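Lmaj004144AAA protein (Leishmania major, PDB 1Y63) probably acts as a broad-specificity nucleoside monophosphate kinase of the AK6 subfamily with additional ATPase activity, and is thought to take part in 18S rRNA maturation. Local coordinates at residues 16-21 against 138-143; 79-84 against 97-102; 152-157 against 169-174. One frame throughout, in Å; residues are numbered along the deposited sequence. Where two conformers were deposited one is given.

Interactions 1 and 2 are buried, interaction 3 partly so, and they sit at different places round the parallel sheet: a loop on a helix, a helix end on a loop, and an edge strand under a helix. Interaction 1 sets the nucleotide-binding loop against helix 139-147 through one thiol and two waters. Interaction 2, nested within the loop that interaction 1 closes, is apolar and aromatic and lies on the opposite side of the chain's centre, their centres about 21 Å apart. Interaction 3 lays helix 161-178 on strand 153-157, with leucine inside and a hydrated arginine at the margin. Glu141 packs on Val155, and His102 and Phe101 meet Ile152, so 152-157 touches both other contacts.

Interaction 1 (16-21 against 138-143); sequences TGTPGT and CICEEE. With ADP (adenosine-5'-diphosphate), chain Q.
Cys140, at the start of helix 139-147, turns its thiol onto the backbone of Gly17 and Thr18 in the conformer given (a second was modelled), with SG 3.4 Å from Thr18 N and 3.5 Å from Gly17 C. There SG lies beside its own backbone N and trans to its carbonyl carbon (chi1 -64°), while CB rests against Gly17 CA. Gly17 presents bare main chain to the cysteine. Thr18 keeps OG1 next to its own N (chi1 -50°), from where it reaches a water that donates to it at 2.7 Å from OG1 and accepts from Cys140 N. The same hydroxyl also bonds Glu135 of helix 125-136. A second water donates both to Thr16 OG1 and to Cys140 O, 3.0 Å from the latter. The loop is folded by a type II turn from Thr18 to Thr21, in which Thr18 O accepts twice: from Thr21 N and, in the carbonyl plane, from Thr21 OG1 at 2.7 Å. Within the turn Gly20 N donates to ADP O1B (2.9 Å, 156°), as expected of a Walker A P-loop; Lys23, Thr24 and Ser25 continue the grip on ADP. No direct hydrogen bond joins the two segments: two water bridges, with the sulfur contact added in this conformer, link the back of the phosphate-binding loop to the helix, while its amide side serves the nucleotide.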
loop_
_atom_site.group_PDB
_atom_site.type_symbol
_atom_site.label_atom_id
_atom_site.label_comp_id
_atom_site.label_asym_id
_atom_site.label_seq_id
_atom_site.Cartn_x
_atom_site.Cartn_y
_atom_site.Cartn_z
ATOM N N THR A 16 -1.363 -1.321 1.729
ATOM C CA THR A 16 -2.226 -0.153 1.778
ATOM C C THR A 16 -2.622 0.130 3.249
ATOM O O THR A 16 -2.212 -0.599 4.164
ATOM C CB THR A 16 -3.433 -0.338 0.834
ATOM O OG1 THR A 16 -4.138 0.905 0.705
ATOM C CG2 THR A 16 -4.417 -1.429 1.353
ATOM N N GLY A 17 -3.344 1.217 3.484
ATOM C CA GLY A 17 -3.563 1.714 4.822
ATOM C C GLY A 17 -3.491 3.222 4.851
ATOM O O GLY A 17 -2.891 3.856 3.979
ATOM N N THR A 18 -4.105 3.798 5.865
ATOM C CA THR A 18 -4.052 5.233 6.095
ATOM C C THR A 18 -2.618 5.772 6.105
ATOM O O THR A 18 -1.673 5.076 6.560
ATOM C CB THR A 18 -4.668 5.528 7.473
ATOM O OG1 THR A 18 -5.931 4.890 7.566
ATOM C CG2 THR A 18 -4.834 6.991 7.703
ATOM N N PRO A 19 -2.420 6.998 5.574
ATOM C CA PRO A 19 -1.128 7.639 5.778
ATOM C C PRO A 19 -0.680 7.552 7.253
ATOM O O PRO A 19 -1.464 7.815 8.173
ATOM C CB PRO A 19 -1.404 9.084 5.354
ATOM C CG PRO A 19 -2.438 8.942 4.287
ATOM C CD PRO A 19 -3.337 7.864 4.794
ATOM N N GLY A 20 0.567 7.151 7.434
ATOM C CA GLY A 20 1.208 7.041 8.727
ATOM C C GLY A 20 1.154 5.635 9.334
ATOM O O GLY A 20 1.781 5.421 10.384
ATOM N N THR A 21 0.431 4.692 8.726
ATOM C CA THR A 21 0.338 3.326 9.254
ATOM C C THR A 21 1.575 2.441 9.079
ATOM O O THR A 21 1.679 1.378 9.708
ATOM C CB THR A 21 -0.902 2.570 8.699
ATOM O OG1 THR A 21 -0.894 2.613 7.260
ATOM C CG2 THR A 21 -2.171 3.213 9.249
ATOM N N CYS A 138 -12.086 3.267 9.298
ATOM C CA CYS A 138 -11.609 2.078 8.536
ATOM C C CYS A 138 -11.747 2.244 7.026
ATOM O O CYS A 138 -12.054 1.291 6.324
ATOM C CB CYS A 138 -12.315 0.799 8.991
ATOM S SG CYS A 138 -11.981 0.357 10.699
ATOM N N ILE A 139 -11.498 3.446 6.522
ATOM C CA ILE A 139 -11.728 3.750 5.096
ATOM C C ILE A 139 -10.902 2.837 4.196
ATOM O O ILE A 139 -11.434 2.202 3.256
ATOM C CB ILE A 139 -11.440 5.238 4.794
ATOM C CG1 ILE A 139 -12.406 6.128 5.592
ATOM C CG2 ILE A 139 -11.478 5.502 3.291
ATOM C CD1 ILE A 139 -13.870 5.905 5.317
ATOM N N CYS A 140 -9.610 2.737 4.483
ATOM C CA CYS A 140 -8.686 1.979 3.615
ATOM C C CYS A 140 -8.993 0.476 3.654
ATOM O O CYS A 140 -8.969 -0.212 2.617
ATOM C CB CYS A 140 -7.232 2.261 4.013
ATOM S SG CYS A 140 -6.740 3.985 3.771
ATOM N N GLU A 141 -9.292 -0.048 4.841
ATOM C CA GLU A 141 -9.605 -1.456 4.950
ATOM C C GLU A 141 -10.882 -1.767 4.194
ATOM O O GLU A 141 -10.960 -2.760 3.455
ATOM C CB GLU A 141 -9.738 -1.905 6.401
ATOM C CG GLU A 141 -9.869 -3.416 6.484
ATOM C CD GLU A 141 -10.238 -3.942 7.857
ATOM O OE1 GLU A 141 -9.825 -3.358 8.869
ATOM O OE2 GLU A 141 -10.947 -4.965 7.910
ATOM N N GLU A 142 -11.911 -0.934 4.386
ATOM C CA GLU A 142 -13.186 -1.203 3.697
ATOM C C GLU A 142 -13.016 -1.155 2.185
ATOM O O GLU A 142 -13.621 -1.965 1.459
ATOM C CB GLU A 142 -14.262 -0.213 4.164
ATOM C CG GLU A 142 -14.655 -0.448 5.630
ATOM C CD GLU A 142 -15.636 0.569 6.197
ATOM O OE1 GLU A 142 -15.860 1.636 5.588
ATOM O OE2 GLU A 142 -16.181 0.287 7.282
ATOM N N GLU A 143 -12.216 -0.207 1.705
ATOM C CA GLU A 143 -11.962 -0.100 0.284
ATOM C C GLU A 143 -11.300 -1.365 -0.244
ATOM O O GLU A 143 -11.689 -1.895 -1.291
ATOM C CB GLU A 143 -11.074 1.101 -0.008
ATOM C CG GLU A 143 -10.782 1.365 -1.459
ATOM C CD GLU A 143 -10.053 2.662 -1.735
ATOM O OE1 GLU A 143 -10.356 3.713 -1.101
ATOM O OE2 GLU A 143 -9.164 2.657 -2.614
HETATM P PB ADP Q . 3.191 5.480 5.462
HETATM O O1B ADP Q . 2.662 6.901 5.461
HETATM O O2B ADP Q . 2.060 4.496 5.677
HETATM O O3B ADP Q . 4.088 5.145 4.274
HETATM P PA ADP Q . 5.676 5.258 6.951
HETATM O O1A ADP Q . 6.248 3.928 6.509
HETATM O O2A ADP Q . 6.249 6.498 6.268
HETATM O O3A ADP Q . 4.092 5.281 6.818
HETATM O "O5'" ADP Q . 5.833 5.413 8.540
HETATM C "C5'" ADP Q . 6.065 6.703 9.089
HETATM C "C4'" ADP Q . 6.961 6.486 10.284
HETATM O "O4'" ADP Q . 6.318 5.612 11.208
HETATM C "C3'" ADP Q . 8.276 5.801 9.956
HETATM O "O3'" ADP Q . 9.269 6.691 9.455
HETATM C "C2'" ADP Q . 8.643 5.212 11.290
HETATM O "O2'" ADP Q . 9.119 6.226 12.168
HETATM C "C1'" ADP Q . 7.304 4.799 11.840
HETATM N N9 ADP Q . 6.889 3.399 11.638
HETATM C C8 ADP Q . 6.337 2.797 10.534
HETATM N N7 ADP Q . 6.030 1.506 10.789
HETATM C C5 ADP Q . 6.374 1.281 12.104
HETATM C C6 ADP Q . 6.296 0.128 12.986
HETATM N N6 ADP Q . 5.775 -1.035 12.548
HETATM N N1 ADP Q . 6.747 0.302 14.247
HETATM C C2 ADP Q . 7.250 1.495 14.663
HETATM N N3 ADP Q . 7.362 2.616 13.928
HETATM C C4 ADP Q . 6.934 2.531 12.637
HETATM O O HOH W 1 -7.220 0.871 0.413
HETATM O O HOH W 2 -8.443 4.132 6.776
#

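Interaction 2 (79-84 against 97-102). With MN (manganese (II) ion), chain F.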
loop_
_atom_site.group_PDB
_atom_site.type_symbol
_atom_site.label_atom_id
_atom_site.label_comp_id
_atom_site.label_asym_id
_atom_site.label_seq_id
_atom_site.Cartn_x
_atom_site.Cartn_y
_atom_site.Cartn_z
ATOM N N ILE A 79 5.304 -2.360 -15.610
ATOM C CA ILE A 79 6.077 -2.781 -14.441
ATOM C C ILE A 79 5.392 -3.989 -13.797
ATOM O O ILE A 79 6.016 -4.991 -13.460
ATOM C CB ILE A 79 6.222 -1.664 -13.429
ATOM C CG1 ILE A 79 6.843 -0.419 -14.086
ATOM C CG2 ILE A 79 7.095 -2.109 -12.284
ATOM C CD1 ILE A 79 6.579 0.875 -13.314
ATOM N N MET A 80 4.080 -3.900 -13.647
ATOM C CA MET A 80 3.360 -4.897 -12.871
ATOM C C MET A 80 3.342 -6.269 -13.512
ATOM O O MET A 80 3.231 -7.264 -12.817
ATOM C CB MET A 80 1.940 -4.415 -12.579
ATOM C CG MET A 80 1.931 -3.157 -11.726
ATOM S SD MET A 80 2.805 -3.330 -10.127
ATOM C CE MET A 80 1.855 -4.637 -9.365
ATOM N N VAL A 81 3.469 -6.326 -14.839
ATOM C CA VAL A 81 3.455 -7.604 -15.559
ATOM C C VAL A 81 4.863 -8.084 -15.909
ATOM O O VAL A 81 5.023 -9.148 -16.527
ATOM C CB VAL A 81 2.586 -7.547 -16.842
ATOM C CG1 VAL A 81 1.165 -7.204 -16.468
ATOM C CG2 VAL A 81 3.152 -6.552 -17.843
ATOM N N SER A 82 5.864 -7.303 -15.530
ATOM C CA SER A 82 7.269 -7.618 -15.817
ATOM C C SER A 82 7.823 -8.734 -14.928
ATOM O O SER A 82 7.255 -9.059 -13.897
ATOM C CB SER A 82 8.134 -6.358 -15.685
ATOM O OG SER A 82 8.318 -5.955 -14.342
ATOM N N ARG A 83 8.957 -9.320 -15.332
ATOM C CA ARG A 83 9.574 -10.382 -14.535
ATOM C C ARG A 83 10.024 -9.812 -13.189
ATOM O O ARG A 83 10.342 -8.635 -13.090
ATOM C CB ARG A 83 10.754 -11.033 -15.279
ATOM C CG ARG A 83 11.880 -10.077 -15.662
ATOM C CD ARG A 83 13.078 -10.806 -16.317
ATOM N NE ARG A 83 12.713 -11.730 -17.398
ATOM C CZ ARG A 83 13.593 -12.410 -18.134
ATOM N NH1 ARG A 83 14.901 -12.272 -17.932
ATOM N NH2 ARG A 83 13.170 -13.231 -19.090
ATOM N N GLY A 84 10.007 -10.647 -12.156
ATOM C CA GLY A 84 10.431 -10.264 -10.811
ATOM C C GLY A 84 9.189 -10.014 -9.978
ATOM O O GLY A 84 8.076 -10.045 -10.508
ATOM N N PRO A 97 -6.309 -2.900 -10.871
ATOM C CA PRO A 97 -6.957 -4.133 -11.298
ATOM C C PRO A 97 -6.575 -5.297 -10.403
ATOM O O PRO A 97 -5.409 -5.477 -10.066
ATOM C CB PRO A 97 -6.441 -4.343 -12.713
ATOM C CG PRO A 97 -5.241 -3.599 -12.820
ATOM C CD PRO A 97 -5.276 -2.474 -11.820
ATOM N N GLU A 98 -7.556 -6.128 -10.066
ATOM C CA GLU A 98 -7.323 -7.335 -9.306
ATOM C C GLU A 98 -6.339 -8.267 -9.992
ATOM O O GLU A 98 -5.633 -8.998 -9.324
ATOM C CB GLU A 98 -8.630 -8.064 -9.018
ATOM C CG GLU A 98 -9.536 -7.388 -8.054
ATOM C CD GLU A 98 -10.758 -8.243 -7.753
ATOM O OE1 GLU A 98 -10.576 -9.351 -7.211
ATOM O OE2 GLU A 98 -11.889 -7.816 -8.090
ATOM N N ARG A 99 -6.263 -8.216 -11.316
ATOM C CA ARG A 99 -5.311 -8.996 -12.084
ATOM C C ARG A 99 -3.861 -8.868 -11.580
ATOM O O ARG A 99 -3.069 -9.828 -11.693
ATOM C CB ARG A 99 -5.393 -8.534 -13.551
ATOM C CG ARG A 99 -4.370 -9.132 -14.487
ATOM C CD ARG A 99 -4.701 -8.841 -15.920
ATOM N NE ARG A 99 -4.896 -7.420 -16.152
ATOM C CZ ARG A 99 -3.920 -6.552 -16.394
ATOM N NH1 ARG A 99 -2.652 -6.953 -16.458
ATOM N NH2 ARG A 99 -4.203 -5.272 -16.546
ATOM N N TRP A 100 -3.505 -7.686 -11.094
ATOM C CA TRP A 100 -2.104 -7.409 -10.722
ATOM C C TRP A 100 -1.661 -8.110 -9.464
ATOM O O TRP A 100 -0.493 -8.478 -9.358
ATOM C CB TRP A 100 -1.898 -5.926 -10.507
ATOM C CG TRP A 100 -1.857 -5.066 -11.738
ATOM C CD1 TRP A 100 -1.894 -5.458 -13.039
ATOM C CD2 TRP A 100 -1.760 -3.645 -11.748
ATOM N NE1 TRP A 100 -1.815 -4.365 -13.865
ATOM C CE2 TRP A 100 -1.724 -3.238 -13.093
ATOM C CE3 TRP A 100 -1.664 -2.674 -10.738
ATOM C CZ2 TRP A 100 -1.629 -1.911 -13.456
ATOM C CZ3 TRP A 100 -1.558 -1.359 -11.105
ATOM C CH2 TRP A 100 -1.553 -0.985 -12.432
ATOM N N PHE A 101 -2.563 -8.290 -8.492
ATOM C CA PHE A 101 -2.132 -8.591 -7.119
ATOM C C PHE A 101 -2.451 -9.991 -6.622
ATOM O O PHE A 101 -3.561 -10.510 -6.826
ATOM C CB PHE A 101 -2.679 -7.545 -6.130
ATOM C CG PHE A 101 -2.064 -6.182 -6.322
ATOM C CD1 PHE A 101 -0.707 -6.009 -6.109
ATOM C CD2 PHE A 101 -2.802 -5.115 -6.761
ATOM C CE1 PHE A 101 -0.108 -4.810 -6.300
ATOM C CE2 PHE A 101 -2.197 -3.882 -6.957
ATOM C CZ PHE A 101 -0.854 -3.730 -6.697
ATOM N N HIS A 102 -1.467 -10.575 -5.937
ATOM C CA HIS A 102 -1.622 -11.886 -5.306
ATOM C C HIS A 102 -1.853 -11.823 -3.819
ATOM O O HIS A 102 -2.214 -12.826 -3.233
ATOM C CB HIS A 102 -0.411 -12.746 -5.607
ATOM C CG HIS A 102 -0.097 -12.782 -7.052
ATOM N ND1 HIS A 102 0.876 -11.991 -7.619
ATOM C CD2 HIS A 102 -0.715 -13.420 -8.072
ATOM C CE1 HIS A 102 0.885 -12.189 -8.926
ATOM N NE2 HIS A 102 -0.078 -13.047 -9.228
HETATM MN MN MN F . -13.006 -5.879 -7.531
HETATM O O HOH W 3 -12.313 -5.071 -8.248
#
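An aromatic cluster at the end of helix 66-80 forms this contact, where the loop leading into strand 103-108 folds over the helix's last residue. Met80 lies across the indole of Trp100 at about a right angle. Its CG sits 3.7 Å from the centroid of the six-membered ring and only 11° off the ring normal, a CH-pi contact over the face. Bends at chi2 (-57°) and chi3 (-61°) fold the rest of the chain back, so that SD stands above the face, 5.0 Å from the centroid of that six-membered ring, a Met-aromatic contact, and CE reaches Phe101, 3.6 Å from its CE1. The other face of the indole is covered by Pro97 CG, which leaves the ring sandwiched between methionine and proline. NE1 of Trp100 bonds Glu77, about one turn before Met80 in helix 66-80.

Arg99 completes the edge of the cluster. Its guanidinium lies with one face toward Trp100 CD1 and meets Val81 CG1 at its edge, 3.8 Å from NH1; that NH1 also pairs with Glu77 and with the backbone O of Glu6. On the helix side, Ile79 O takes two bonds from Ser82, one from the backbone N and one from OG at 2.6 Å. Each segment also carries manganese ligands away from the cluster: Ser82 and Arg83 belong to one site with His86, while Glu98 OE2 holds another ion at 2.3 Å, a site shared with Ala147. Met80 and Phe101 both pack on Val88 of strand 85-89, placing the cluster at a helix-to-strand junction of the three-layered alpha-beta-alpha P-loop fold, in which helices cover a parallel sheet.

Interaction 3 (152-157 against 169-174); sequences IVLVRE and EEIRER
Leu154 holds CG trans to its backbone N (chi1 -174°), and Arg174, with CG trans to its own carbonyl carbon (chi1 -66°), runs extended from CG to NE; together these torsions bring the leucine methyl CD1 under the guanidinium. CD1 lies 3.7 Å from both CZ and NH2 of Arg174, so the methyl covers the centre of one guanidinium face. The other methyl of Leu154, CD2, turns to the helix, 4.2 Å from Ile171 CG1, and also meets the CG of Glu170.

Partners round its edge fix the rotation of the guanidinium. NE donates to Glu170 OE2 one turn earlier in the helix, 3.3 Å away and nearly straight, OE2 accepting with its anti lone pair in a salt bridge within the helix. NH1 donates to two waters lying near the guanidinium plane; one passes the link on to Val153 O at 2.7 Å, the other makes a weak bond to Ile152 O.

Here the helix that follows the edge strand 153-157 of the parallel sheet, 161-178, packs back along it, the two short segments running nearly antiparallel at 164° with axes 11.3 Å apart. Leu154 and Ile171 are the buried pair: Ile171 continues onto Met103 of the neighbouring strand and Ile30 of helix 23-33. Arg156, which also points toward the helix, has its NE bonded to Thr167, and its NH1 stays 4.9 Å from Glu170 OE1, near enough for the opposite charges probably to favour one another without direct contact.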
loop_
_atom_site.group_PDB
_atom_site.type_symbol
_atom_site.label_atom_id
_atom_site.label_comp_id
_atom_site.label_asym_id
_atom_site.label_seq_id
_atom_site.Cartn_x
_atom_site.Cartn_y
_atom_site.Cartn_z
ATOM N N ILE A 152 -7.216 -13.133 -0.272
ATOM C CA ILE A 152 -5.869 -12.579 -0.449
ATOM C C ILE A 152 -5.609 -11.351 0.420
ATOM O O ILE A 152 -4.516 -10.758 0.355
ATOM C CB ILE A 152 -5.539 -12.245 -1.926
ATOM C CG1 ILE A 152 -6.263 -10.994 -2.416
ATOM C CG2 ILE A 152 -5.813 -13.473 -2.788
ATOM C CD1 ILE A 152 -5.690 -10.456 -3.698
ATOM N N VAL A 153 -6.597 -10.959 1.214
ATOM C CA VAL A 153 -6.487 -9.736 2.019
ATOM C C VAL A 153 -6.049 -10.087 3.438
ATOM O O VAL A 153 -6.709 -10.870 4.126
ATOM C CB VAL A 153 -7.784 -8.936 2.067
ATOM C CG1 VAL A 153 -7.667 -7.760 3.017
ATOM C CG2 VAL A 153 -8.150 -8.425 0.669
ATOM N N LEU A 154 -4.941 -9.472 3.854
ATOM C CA LEU A 154 -4.343 -9.684 5.166
ATOM C C LEU A 154 -4.427 -8.345 5.862
ATOM O O LEU A 154 -3.977 -7.340 5.313
ATOM C CB LEU A 154 -2.876 -10.087 5.001
ATOM C CG LEU A 154 -2.042 -10.503 6.200
ATOM C CD1 LEU A 154 -2.527 -11.807 6.802
ATOM C CD2 LEU A 154 -0.596 -10.652 5.739
ATOM N N VAL A 155 -5.008 -8.294 7.050
ATOM C CA VAL A 155 -5.082 -7.041 7.772
ATOM C C VAL A 155 -4.241 -7.212 9.019
ATOM O O VAL A 155 -4.349 -8.246 9.692
ATOM C CB VAL A 155 -6.538 -6.708 8.149
ATOM C CG1 VAL A 155 -6.629 -5.449 8.939
ATOM C CG2 VAL A 155 -7.394 -6.598 6.892
ATOM N N ARG A 156 -3.411 -6.221 9.336
ATOM C CA ARG A 156 -2.437 -6.367 10.420
ATOM C C ARG A 156 -2.278 -5.109 11.227
ATOM O O ARG A 156 -2.155 -4.023 10.678
ATOM C CB ARG A 156 -1.081 -6.792 9.881
ATOM C CG ARG A 156 -1.076 -8.041 9.039
ATOM C CD ARG A 156 -1.220 -9.305 9.865
ATOM N NE ARG A 156 -0.013 -9.639 10.612
ATOM C CZ ARG A 156 0.211 -10.767 11.278
ATOM N NH1 ARG A 156 -0.687 -11.755 11.314
ATOM N NH2 ARG A 156 1.344 -10.929 11.954
ATOM N N GLU A 157 -2.299 -5.255 12.544
ATOM C CA GLU A 157 -1.934 -4.156 13.423
ATOM C C GLU A 157 -0.455 -3.898 13.219
ATOM O O GLU A 157 0.329 -4.845 13.141
ATOM C CB GLU A 157 -2.224 -4.534 14.880
ATOM C CG GLU A 157 -2.119 -3.339 15.831
ATOM C CD GLU A 157 -3.216 -2.269 15.586
ATOM O OE1 GLU A 157 -4.188 -2.519 14.834
ATOM O OE2 GLU A 157 -3.115 -1.171 16.178
ATOM N N GLU A 169 7.179 -11.807 8.119
ATOM C CA GLU A 169 7.368 -13.241 8.187
ATOM C C GLU A 169 6.119 -13.968 7.655
ATOM O O GLU A 169 6.221 -14.922 6.879
ATOM C CB GLU A 169 7.675 -13.670 9.625
ATOM C CG GLU A 169 8.980 -13.166 10.206
ATOM C CD GLU A 169 9.647 -14.180 11.131
ATOM O OE1 GLU A 169 8.935 -14.858 11.903
ATOM O OE2 GLU A 169 10.890 -14.295 11.091
ATOM N N GLU A 170 4.942 -13.500 8.049
ATOM C CA GLU A 170 3.697 -14.066 7.523
ATOM C C GLU A 170 3.637 -13.881 6.006
ATOM O O GLU A 170 3.239 -14.781 5.279
ATOM C CB GLU A 170 2.467 -13.445 8.206
ATOM C CG GLU A 170 1.133 -14.001 7.713
ATOM C CD GLU A 170 0.807 -15.373 8.273
ATOM O OE1 GLU A 170 1.403 -15.749 9.298
ATOM O OE2 GLU A 170 -0.058 -16.059 7.692
ATOM N N ILE A 171 4.020 -12.711 5.512
ATOM C CA ILE A 171 4.053 -12.464 4.066
ATOM C C ILE A 171 5.015 -13.433 3.372
ATOM O O ILE A 171 4.675 -14.030 2.349
ATOM C CB ILE A 171 4.437 -10.986 3.781
ATOM C CG1 ILE A 171 3.293 -10.067 4.215
ATOM C CG2 ILE A 171 4.757 -10.776 2.314
ATOM C CD1 ILE A 171 3.636 -8.579 4.240
ATOM N N ARG A 172 6.211 -13.589 3.935
ATOM C CA ARG A 172 7.210 -14.505 3.396
ATOM C C ARG A 172 6.640 -15.913 3.269
ATOM O O ARG A 172 6.826 -16.585 2.250
ATOM C CB ARG A 172 8.469 -14.525 4.287
ATOM C CG ARG A 172 9.614 -15.338 3.700
ATOM C CD ARG A 172 10.694 -15.665 4.716
ATOM N NE ARG A 172 11.377 -14.498 5.284
ATOM C CZ ARG A 172 12.433 -13.875 4.752
ATOM N NH1 ARG A 172 12.953 -14.250 3.586
ATOM N NH2 ARG A 172 12.967 -12.838 5.391
ATOM N N GLU A 173 5.941 -16.368 4.302
ATOM C CA GLU A 173 5.354 -17.704 4.285
ATOM C C GLU A 173 4.312 -17.852 3.190
ATOM O O GLU A 173 4.294 -18.856 2.460
ATOM C CB GLU A 173 4.726 -18.030 5.633
ATOM C CG GLU A 173 5.707 -18.228 6.761
ATOM C CD GLU A 173 5.030 -18.210 8.140
ATOM O OE1 GLU A 173 3.785 -18.111 8.221
ATOM O OE2 GLU A 173 5.747 -18.296 9.147
ATOM N N ARG A 174 3.448 -16.841 3.073
ATOM C CA ARG A 174 2.421 -16.818 2.056
ATOM C C ARG A 174 3.007 -16.729 0.657
ATOM O O ARG A 174 2.509 -17.383 -0.256
ATOM C CB ARG A 174 1.433 -15.691 2.307
ATOM C CG ARG A 174 0.623 -15.885 3.563
ATOM C CD ARG A 174 -0.455 -14.830 3.723
ATOM N NE ARG A 174 -1.364 -15.161 4.824
ATOM C CZ ARG A 174 -2.674 -14.903 4.849
ATOM N NH1 ARG A 174 -3.274 -14.309 3.830
ATOM N NH2 ARG A 174 -3.395 -15.249 5.916
HETATM O O HOH W 4 -2.932 -12.949 1.491
HETATM O O HOH W 5 -6.241 -13.521 4.327
#